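Long-range contacts in probable porin (Pseudomonas aeruginosa, PDB 4FT6), which forms a beta-barrel channel in the bacterial outer membrane and probably lets small solutes pass across it, as expected of an OprD-family porin: residues Y96-V101 / L114-P119; D173-A178 / G278-A283; Q203-D208 / R238-A243. All blocks are in the same frame, centred on the assembly; numbering follows the deposited sequence.

In the fold
All three contacts hold connections between strands to the barrel or to one another. Contact 1 ties the chain leaving strand 110-114 to the wall strand 95-107, and a maltoside and a polyoxyethylene detergent lie against it. Contacts 2 and 3 join strand ends and loops at one end of the barrel, probably the extracellular one. Their centres are 12 Å apart with nearest atoms about 5 Å apart, so they are neighbours without touching, and the whole of contact 3 falls in sequence between the two segments of contact 2. Contact 1 stands apart: its centre is 22 Å from that of contact 2 and 26 Å from that of contact 3, with gaps of about 9 and 11 Å between nearest atoms.

Contact 1 (Y96-V101 / L114-P119); sequences YARLGV and LGELLP. With C8E ((hydroxyethyloxy)tri(ethyloxy)octane), chain D; DMU (decyl-beta-D-maltopyranoside), chain F.
Arg98 and Glu116 form a side-on, two-pronged salt bridge. Arg98 NE meets Glu116 OE2 at 2.8 Å and Arg98 NH2 meets Glu116 OE1 at 3.3 Å, each oxygen approached on its syn side and close to the guanidinium plane. Arg98 reaches out with its chain extended from CG to NE, whereas the Glu116 chain folds at chi2 (79°), which swings CD to the guanidinium edge; the two planes end 27° apart. Gln137 and Thr135 also bond the carboxylate, and the carbonyl of Ser165 takes Arg98 NH1, so both charged groups have further partners. Here strand 110-114 of the OprD-type barrel, a fold of 18 strands, ends: the chain turns a corner at Gly115 and Glu116 and leaves strand 95-107, consistent with the inward-folded third loop of porins. The last backbone link is Glu116 N to Val101 O at 3.1 Å. Beyond it, Glu116 CB lies 3.7 Å from Gly100 CA, which has no side chain to intervene. Farther along the edge, Leu99 N bonds to O49 of the decyl maltoside at 2.8 Å, while Leu99 CD2 packs on the other detergent, 3.5 Å from its C10.

Contact 2 (D173-A178 / G278-A283); sequences DGRGGA and GMLYIA
Asp173 and Tyr281 are joined through their backbones, Asp173 N donating to Tyr281 O at 2.8 Å with an N-H...O angle of 162°. Neither segment is a regular helix or strand, and the CA atoms that come nearest are those of Asp173 and Ala283. After Asp173 the chain bends away, with positive phi at Gly174, Gly176 and Gly177; of these later residues Arg175 alone sends a side chain back to the other segment. Asp173 carries most of the side-chain contact: its CB sits over one face of the Tyr281 ring, offset toward the rim, 3.8 Å from the centroid in a CH-pi contact. The two side chains run side by side in the same direction, the carboxylate only 12° from parallel with the ring. Tyr281 CG stands between its backbone N and carbonyl carbon (chi1 51°), which puts the ring beside Asp173. Both segments belong to long loops of the barrel, one before strand 183-192 and the other before strand 304-313, so the contact links connections 100 residues apart in sequence. Outside the pair, Asp173 OD2 accepts from Gly284 N, and Tyr281 OH is bonded by Asn297. At the margin the folded Arg175 chain lays a guanidinium face on Leu280, with NH2 3.8 Å from CD2, while the charge itself pairs with Asp277.

Contact 3 (Q203-D208 / R238-A243); sequences QARLQD and RDEGAA
Glu240 is brought to Arg205 and Asp208 by two torsions: CG stands anti to the backbone N (chi1 -164°), and a bend at chi2 (-90°) turns CD toward the end of strand 197-206. The carboxylate then serves two partners with different oxygens. OE2 accepts from Asp208 N at 2.9 Å, the donor lying nearly in line with the C-O bond, while OE1 is turned to Arg205, 3.2 Å from its CD. The Arg205 chain, bent at both chi2 and chi3, crosses Glu240 at about a right angle, and the guanidinium and carboxylate planes are 64° apart. The resulting salt bridge is long, with Arg205 NH1 3.9 Å from Glu240 OE1, so it is better read as charge attraction than as a directed bond. Asp208 answers from the opposite segment: its OD1 takes the N-H of Ala242 at 2.7 Å. Asp208 itself has a positive phi at the turn, and its backbone also pairs with Lys244. The two acids come fairly close, Asp208 OD1 being 4.6 Å from Glu240 OE2, and the bonds each makes to a backbone N-H, together with the nearby Arg205, would be expected to ease the repulsion. Glu240 also touches Arg211 of strand 210-223. On the second segment, Glu240 to Ala243 form a type II' beta turn, with Gly241 supplying the positive phi of its second position. Bonds between a short hairpin turn and the loop beyond the next hairpin are in keeping with the outward-facing rim of a porin barrel.

Contact 1 (Y96-V101 / L114-P119)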
loop_
_atom_site.group_PDB
_atom_site.type_symbol
_atom_site.label_atom_id
_atom_site.label_comp_id
_atom_site.label_asym_id
_atom_site.label_seq_id
_atom_site.Cartn_x
_atom_site.Cartn_y
_atom_site.Cartn_z
ATOM N N TYR A 96 4.419 19.305 8.569
ATOM C CA TYR A 96 4.917 19.222 7.204
ATOM C C TYR A 96 3.743 19.282 6.234
ATOM O O TYR A 96 2.627 18.851 6.549
ATOM C CB TYR A 96 5.756 17.964 6.990
ATOM C CG TYR A 96 5.023 16.640 7.188
ATOM C CD1 TYR A 96 4.462 16.295 8.415
ATOM C CD2 TYR A 96 4.934 15.715 6.153
ATOM C CE1 TYR A 96 3.820 15.077 8.593
ATOM C CE2 TYR A 96 4.290 14.497 6.324
ATOM C CZ TYR A 96 3.740 14.183 7.543
ATOM O OH TYR A 96 3.107 12.975 7.718
ATOM N N ALA A 97 3.987 19.837 5.059
ATOM C CA ALA A 97 2.915 20.015 4.101
ATOM C C ALA A 97 3.435 19.730 2.714
ATOM O O ALA A 97 4.652 19.670 2.481
ATOM C CB ALA A 97 2.330 21.409 4.182
ATOM N N ARG A 98 2.509 19.520 1.793
ATOM C CA ARG A 98 2.892 19.271 0.420
ATOM C C ARG A 98 1.721 19.600 -0.495
ATOM O O ARG A 98 0.553 19.409 -0.135
ATOM C CB ARG A 98 3.315 17.820 0.252
ATOM C CG ARG A 98 4.086 17.565 -1.015
ATOM C CD ARG A 98 4.440 16.095 -1.200
ATOM N NE ARG A 98 4.773 15.875 -2.605
ATOM C CZ ARG A 98 5.920 16.239 -3.156
ATOM N NH1 ARG A 98 6.858 16.812 -2.410
ATOM N NH2 ARG A 98 6.131 16.020 -4.448
ATOM N N LEU A 99 2.029 20.114 -1.675
ATOM C CA LEU A 99 0.996 20.479 -2.615
ATOM C C LEU A 99 1.481 20.133 -4.012
ATOM O O LEU A 99 2.515 20.627 -4.458
ATOM C CB LEU A 99 0.706 21.969 -2.508
ATOM C CG LEU A 99 -0.462 22.547 -3.312
ATOM C CD1 LEU A 99 -1.722 21.731 -3.062
ATOM C CD2 LEU A 99 -0.680 24.034 -2.949
ATOM N N GLY A 100 0.754 19.257 -4.689
ATOM C CA GLY A 100 1.091 18.928 -6.058
ATOM C C GLY A 100 -0.100 19.060 -6.988
ATOM O O GLY A 100 -1.229 18.674 -6.644
ATOM N N VAL A 101 0.147 19.607 -8.171
ATOM C CA VAL A 101 -0.901 19.718 -9.174
ATOM C C VAL A 101 -0.797 18.516 -10.119
ATOM O O VAL A 101 0.255 17.886 -10.206
ATOM C CB VAL A 101 -0.768 21.038 -9.965
ATOM C CG1 VAL A 101 0.347 20.927 -11.004
ATOM C CG2 VAL A 101 -2.069 21.384 -10.644
ATOM N N LEU A 114 -0.604 13.490 -15.415
ATOM C CA LEU A 114 0.786 13.835 -15.169
ATOM C C LEU A 114 0.902 14.665 -13.888
ATOM O O LEU A 114 -0.049 15.338 -13.506
ATOM C CB LEU A 114 1.323 14.618 -16.360
ATOM C CG LEU A 114 1.155 13.832 -17.658
ATOM C CD1 LEU A 114 0.723 14.758 -18.778
ATOM C CD2 LEU A 114 2.454 13.137 -18.006
ATOM N N GLY A 115 2.052 14.611 -13.219
ATOM C CA GLY A 115 2.276 15.461 -12.067
ATOM C C GLY A 115 2.321 14.668 -10.779
ATOM O O GLY A 115 3.011 13.643 -10.701
ATOM N N GLU A 116 1.596 15.152 -9.769
ATOM C CA GLU A 116 1.515 14.466 -8.483
ATOM C C GLU A 116 0.534 13.275 -8.577
ATOM O O GLU A 116 -0.655 13.448 -8.856
ATOM C CB GLU A 116 1.096 15.453 -7.376
ATOM C CG GLU A 116 1.148 14.894 -5.953
ATOM C CD GLU A 116 2.559 14.865 -5.362
ATOM O OE1 GLU A 116 3.542 14.869 -6.139
ATOM O OE2 GLU A 116 2.700 14.839 -4.109
ATOM N N LEU A 117 1.032 12.063 -8.360
ATOM C CA LEU A 117 0.211 10.873 -8.566
ATOM C C LEU A 117 0.098 9.978 -7.339
ATOM O O LEU A 117 1.017 9.929 -6.507
ATOM C CB LEU A 117 0.755 10.057 -9.737
ATOM C CG LEU A 117 0.660 10.809 -11.052
ATOM C CD1 LEU A 117 1.409 10.084 -12.171
ATOM C CD2 LEU A 117 -0.805 11.040 -11.432
ATOM N N LEU A 118 -1.032 9.273 -7.252
ATOM C CA LEU A 118 -1.274 8.240 -6.237
ATOM C C LEU A 118 -1.468 6.868 -6.900
ATOM O O LEU A 118 -2.583 6.329 -6.905
ATOM C CB LEU A 118 -2.510 8.593 -5.400
ATOM C CG LEU A 118 -2.369 9.776 -4.431
ATOM C CD1 LEU A 118 -3.754 10.293 -4.033
ATOM C CD2 LEU A 118 -1.536 9.383 -3.179
ATOM N N PRO A 119 -0.386 6.293 -7.462
ATOM C CA PRO A 119 -0.554 5.025 -8.201
ATOM C C PRO A 119 -0.887 3.843 -7.304
ATOM O O PRO A 119 -0.249 3.655 -6.259
ATOM C CB PRO A 119 0.835 4.778 -8.828
ATOM C CG PRO A 119 1.801 5.523 -7.930
ATOM C CD PRO A 119 1.018 6.752 -7.453
HETATM C C1 C8E D . 3.840 17.697 -8.243
HETATM C C2 C8E D . 3.172 18.836 -9.023
HETATM C C3 C8E D . 4.026 20.107 -9.039
HETATM C C4 C8E D . 3.554 21.183 -8.063
HETATM C C5 C8E D . 2.791 22.288 -8.788
HETATM C C6 C8E D . 2.425 23.488 -7.923
HETATM C C7 C8E D . 0.934 23.576 -7.608
HETATM C C8 C8E D . 0.537 25.029 -7.344
HETATM O O9 C8E D . -0.858 25.262 -7.400
HETATM C C10 C8E D . -1.516 25.149 -6.154
HETATM C C11 C8E D . -2.238 26.446 -5.784
HETATM O O12 C8E D . -3.099 26.895 -6.812
HETATM C C13 C8E D . -4.186 27.668 -6.338
HETATM C C14 C8E D . -5.329 27.683 -7.349
HETATM O O15 C8E D . -6.381 26.832 -6.940
HETATM C C1 DMU F . 5.761 21.555 -1.464
HETATM C C2 DMU F . 7.105 20.757 -1.681
HETATM C C3 DMU F . 8.417 21.556 -1.038
HETATM C C4 DMU F . 8.008 22.321 0.275
HETATM O O5 DMU F . 6.842 23.054 0.052
HETATM C C6 DMU F . 5.736 22.204 -0.109
HETATM O O7 DMU F . 9.676 20.777 -0.919
HETATM O O16 DMU F . 4.523 22.900 0.160
HETATM C C18 DMU F . 4.482 23.750 1.284
HETATM C C19 DMU F . 3.175 24.537 1.358
HETATM C C22 DMU F . 1.996 23.618 1.076
HETATM C C25 DMU F . 0.758 24.470 0.810
HETATM C C28 DMU F . -0.315 24.111 1.836
HETATM C C31 DMU F . -1.348 23.205 1.173
HETATM C C34 DMU F . -1.825 22.217 2.218
HETATM C C37 DMU F . -3.303 21.957 2.051
HETATM C C40 DMU F . -3.697 20.764 2.884
HETATM C C43 DMU F . -5.149 20.894 3.235
HETATM O O49 DMU F . 4.755 20.640 -1.614
HETATM O O55 DMU F . 7.229 20.118 -3.009
HETATM C C57 DMU F . 9.128 23.228 0.614
HETATM O O61 DMU F . 9.299 24.078 -0.470
HETATM C C5 DMU F . 10.789 19.057 -2.182
HETATM C C7 DMU F . 12.224 19.380 -2.030
HETATM C C8 DMU F . 12.557 20.697 -2.862
HETATM C C9 DMU F . 11.318 21.084 -3.794
HETATM O O1 DMU F . 10.275 21.375 -2.953
HETATM C C10 DMU F . 9.896 20.282 -2.200
HETATM O O2 DMU F . 13.017 21.801 -1.976
HETATM O O3 DMU F . 10.583 18.339 -3.340
HETATM O O4 DMU F . 13.003 18.266 -2.316
HETATM C C11 DMU F . 11.499 22.243 -4.742
HETATM O O6 DMU F . 10.286 22.490 -5.381
#

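Contact 2 (D173-A178 / G278-A283)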
loop_
_atom_site.group_PDB
_atom_site.type_symbol
_atom_site.label_atom_id
_atom_site.label_comp_id
_atom_site.label_asym_id
_atom_site.label_seq_id
_atom_site.Cartn_x
_atom_site.Cartn_y
_atom_site.Cartn_z
ATOM N N ASP A 173 13.477 -0.750 -1.886
ATOM C CA ASP A 173 13.228 -0.874 -0.456
ATOM C C ASP A 173 14.259 -1.750 0.221
ATOM O O ASP A 173 14.589 -2.823 -0.281
ATOM C CB ASP A 173 11.836 -1.428 -0.185
ATOM C CG ASP A 173 11.426 -1.241 1.256
ATOM O OD1 ASP A 173 11.749 -2.115 2.080
ATOM O OD2 ASP A 173 10.807 -0.200 1.578
ATOM N N GLY A 174 14.793 -1.271 1.341
ATOM C CA GLY A 174 15.751 -2.038 2.115
ATOM C C GLY A 174 17.178 -1.967 1.622
ATOM O O GLY A 174 18.084 -2.379 2.336
ATOM N N ARG A 175 17.396 -1.453 0.412
ATOM C CA ARG A 175 18.760 -1.374 -0.136
ATOM C C ARG A 175 19.333 0.040 -0.129
ATOM O O ARG A 175 20.373 0.301 0.475
ATOM C CB ARG A 175 18.827 -1.937 -1.566
ATOM C CG ARG A 175 18.229 -3.325 -1.754
ATOM C CD ARG A 175 19.021 -4.408 -1.048
ATOM N NE ARG A 175 18.470 -5.749 -1.290
ATOM C CZ ARG A 175 19.001 -6.650 -2.119
ATOM N NH1 ARG A 175 20.103 -6.360 -2.792
ATOM N NH2 ARG A 175 18.434 -7.844 -2.276
ATOM N N GLY A 176 18.667 0.951 -0.826
ATOM C CA GLY A 176 19.190 2.299 -0.959
ATOM C C GLY A 176 20.557 2.294 -1.625
ATOM O O GLY A 176 20.970 1.281 -2.204
ATOM N N GLY A 177 21.271 3.411 -1.542
ATOM C CA GLY A 177 22.536 3.534 -2.238
ATOM C C GLY A 177 22.357 3.850 -3.717
ATOM O O GLY A 177 22.787 4.909 -4.196
ATOM N N ALA A 178 21.731 2.928 -4.448
ATOM C CA ALA A 178 21.548 3.074 -5.889
ATOM C C ALA A 178 20.223 3.777 -6.168
ATOM O O ALA A 178 19.188 3.347 -5.679
ATOM C CB ALA A 178 21.573 1.714 -6.567
ATOM N N GLY A 278 15.403 -11.627 -1.641
ATOM C CA GLY A 278 13.996 -11.594 -1.295
ATOM C C GLY A 278 13.265 -10.630 -2.221
ATOM O O GLY A 278 13.848 -10.129 -3.195
ATOM N N MET A 279 11.994 -10.367 -1.924
ATOM C CA MET A 279 11.180 -9.473 -2.747
ATOM C C MET A 279 11.840 -8.101 -2.949
ATOM O O MET A 279 12.338 -7.484 -2.006
ATOM C CB MET A 279 9.805 -9.285 -2.122
ATOM C CG MET A 279 8.966 -8.266 -2.837
ATOM S SD MET A 279 8.186 -8.989 -4.276
ATOM C CE MET A 279 7.449 -7.530 -5.035
ATOM N N LEU A 280 11.852 -7.648 -4.195
ATOM C CA LEU A 280 12.457 -6.392 -4.585
ATOM C C LEU A 280 11.335 -5.451 -5.022
ATOM O O LEU A 280 10.497 -5.798 -5.857
ATOM C CB LEU A 280 13.446 -6.609 -5.736
ATOM C CG LEU A 280 14.674 -7.446 -5.358
ATOM C CD1 LEU A 280 15.373 -8.055 -6.588
ATOM C CD2 LEU A 280 15.653 -6.591 -4.556
ATOM N N TYR A 281 11.304 -4.255 -4.439
ATOM C CA TYR A 281 10.250 -3.289 -4.741
ATOM C C TYR A 281 10.723 -1.868 -4.480
ATOM O O TYR A 281 11.849 -1.640 -4.001
ATOM C CB TYR A 281 8.958 -3.611 -3.967
ATOM C CG TYR A 281 9.116 -3.807 -2.465
ATOM C CD1 TYR A 281 9.673 -4.969 -1.933
ATOM C CD2 TYR A 281 8.658 -2.852 -1.575
ATOM C CE1 TYR A 281 9.792 -5.146 -0.538
ATOM C CE2 TYR A 281 8.771 -3.017 -0.198
ATOM C CZ TYR A 281 9.334 -4.156 0.318
ATOM O OH TYR A 281 9.423 -4.291 1.685
ATOM N N ILE A 282 9.875 -0.898 -4.782
ATOM C CA ILE A 282 10.341 0.473 -4.660
ATOM C C ILE A 282 10.274 0.970 -3.211
ATOM O O ILE A 282 9.356 0.620 -2.453
ATOM C CB ILE A 282 9.682 1.374 -5.721
ATOM C CG1 ILE A 282 10.385 1.099 -7.047
ATOM C CG2 ILE A 282 9.809 2.844 -5.384
ATOM C CD1 ILE A 282 9.569 1.463 -8.179
ATOM N N ALA A 283 11.295 1.718 -2.807
ATOM C CA ALA A 283 11.439 2.148 -1.411
ATOM C C ALA A 283 10.144 2.746 -0.855
ATOM O O ALA A 283 9.591 3.681 -1.439
ATOM C CB ALA A 283 12.580 3.160 -1.279
#

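Contact 3 (Q203-D208 / R238-A243)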
loop_
_atom_site.group_PDB
_atom_site.type_symbol
_atom_site.label_atom_id
_atom_site.label_comp_id
_atom_site.label_asym_id
_atom_site.label_seq_id
_atom_site.Cartn_x
_atom_site.Cartn_y
_atom_site.Cartn_z
ATOM N N GLN A 203 5.137 -5.440 -16.517
ATOM C CA GLN A 203 6.577 -5.390 -16.667
ATOM C C GLN A 203 7.022 -4.004 -16.240
ATOM O O GLN A 203 6.487 -2.995 -16.721
ATOM C CB GLN A 203 6.974 -5.632 -18.114
ATOM C CG GLN A 203 8.446 -5.378 -18.379
ATOM C CD GLN A 203 9.210 -6.647 -18.667
ATOM O OE1 GLN A 203 10.426 -6.631 -18.854
ATOM N NE2 GLN A 203 8.496 -7.763 -18.706
ATOM N N ALA A 204 7.980 -3.950 -15.323
ATOM C CA ALA A 204 8.483 -2.670 -14.872
ATOM C C ALA A 204 9.990 -2.677 -14.939
ATOM O O ALA A 204 10.633 -3.730 -14.813
ATOM C CB ALA A 204 8.008 -2.358 -13.469
ATOM N N ARG A 205 10.547 -1.488 -15.125
ATOM C CA ARG A 205 11.966 -1.322 -15.351
ATOM C C ARG A 205 12.482 -0.157 -14.526
ATOM O O ARG A 205 12.295 1.010 -14.907
ATOM C CB ARG A 205 12.188 -1.014 -16.827
ATOM C CG ARG A 205 13.637 -0.953 -17.258
ATOM C CD ARG A 205 14.025 -2.263 -17.913
ATOM N NE ARG A 205 13.142 -2.608 -19.026
ATOM C CZ ARG A 205 13.330 -3.643 -19.838
ATOM N NH1 ARG A 205 14.377 -4.441 -19.668
ATOM N NH2 ARG A 205 12.473 -3.878 -20.822
ATOM N N LEU A 206 13.127 -0.450 -13.398
ATOM C CA LEU A 206 13.818 0.608 -12.661
ATOM C C LEU A 206 15.209 0.791 -13.261
ATOM O O LEU A 206 16.129 0.007 -12.986
ATOM C CB LEU A 206 13.914 0.278 -11.177
ATOM C CG LEU A 206 14.583 1.418 -10.430
ATOM C CD1 LEU A 206 13.677 2.644 -10.520
ATOM C CD2 LEU A 206 14.863 1.027 -9.001
ATOM N N GLN A 207 15.351 1.822 -14.091
ATOM C CA GLN A 207 16.531 1.992 -14.945
ATOM C C GLN A 207 17.855 1.714 -14.255
ATOM O O GLN A 207 18.144 2.285 -13.200
ATOM C CB GLN A 207 16.566 3.402 -15.531
ATOM C CG GLN A 207 17.815 3.710 -16.351
ATOM C CD GLN A 207 17.695 5.013 -17.110
ATOM O OE1 GLN A 207 17.836 6.097 -16.539
ATOM N NE2 GLN A 207 17.413 4.917 -18.403
ATOM N N ASP A 208 18.630 0.813 -14.858
ATOM C CA ASP A 208 19.967 0.439 -14.399
ATOM C C ASP A 208 20.010 -0.280 -13.037
ATOM O O ASP A 208 21.079 -0.554 -12.486
ATOM C CB ASP A 208 20.895 1.654 -14.451
ATOM C CG ASP A 208 21.430 1.920 -15.856
ATOM O OD1 ASP A 208 21.824 0.952 -16.553
ATOM O OD2 ASP A 208 21.450 3.099 -16.269
ATOM N N ARG A 238 14.787 -9.452 -11.926
ATOM C CA ARG A 238 16.188 -9.642 -12.273
ATOM C C ARG A 238 16.861 -8.267 -12.330
ATOM O O ARG A 238 16.174 -7.249 -12.482
ATOM C CB ARG A 238 16.276 -10.335 -13.628
ATOM C CG ARG A 238 17.505 -11.193 -13.790
ATOM C CD ARG A 238 18.476 -10.586 -14.806
ATOM N NE ARG A 238 19.822 -11.158 -14.717
ATOM C CZ ARG A 238 20.858 -10.756 -15.449
ATOM N NH1 ARG A 238 20.711 -9.781 -16.337
ATOM N NH2 ARG A 238 22.041 -11.335 -15.291
ATOM N N ASP A 239 18.186 -8.211 -12.206
ATOM C CA ASP A 239 18.885 -6.936 -12.398
ATOM C C ASP A 239 18.801 -6.508 -13.877
ATOM O O ASP A 239 18.442 -7.309 -14.744
ATOM C CB ASP A 239 20.337 -7.039 -11.948
ATOM C CG ASP A 239 21.089 -8.128 -12.684
ATOM O OD1 ASP A 239 20.996 -9.301 -12.265
ATOM O OD2 ASP A 239 21.776 -7.816 -13.684
ATOM N N GLU A 240 19.120 -5.247 -14.153
ATOM C CA GLU A 240 18.884 -4.653 -15.466
ATOM C C GLU A 240 19.948 -3.607 -15.786
ATOM O O GLU A 240 20.354 -2.837 -14.907
ATOM C CB GLU A 240 17.514 -3.972 -15.466
ATOM C CG GLU A 240 16.980 -3.642 -16.842
ATOM C CD GLU A 240 17.379 -2.265 -17.333
ATOM O OE1 GLU A 240 17.132 -1.979 -18.518
ATOM O OE2 GLU A 240 17.928 -1.464 -16.550
ATOM N N GLY A 241 20.384 -3.565 -17.042
ATOM C CA GLY A 241 21.319 -2.548 -17.487
ATOM C C GLY A 241 22.656 -2.581 -16.770
ATOM O O GLY A 241 23.283 -3.642 -16.659
ATOM N N ALA A 242 23.088 -1.417 -16.286
ATOM C CA ALA A 242 24.357 -1.290 -15.564
ATOM C C ALA A 242 24.330 -2.071 -14.250
ATOM O O ALA A 242 25.387 -2.382 -13.692
ATOM C CB ALA A 242 24.696 0.188 -15.308
ATOM N N ALA A 243 23.125 -2.357 -13.759
ATOM C CA ALA A 243 22.950 -3.246 -12.623
ATOM C C ALA A 243 23.664 -2.698 -11.387
ATOM O O ALA A 243 24.564 -3.339 -10.825
ATOM C CB ALA A 243 23.447 -4.658 -12.964
#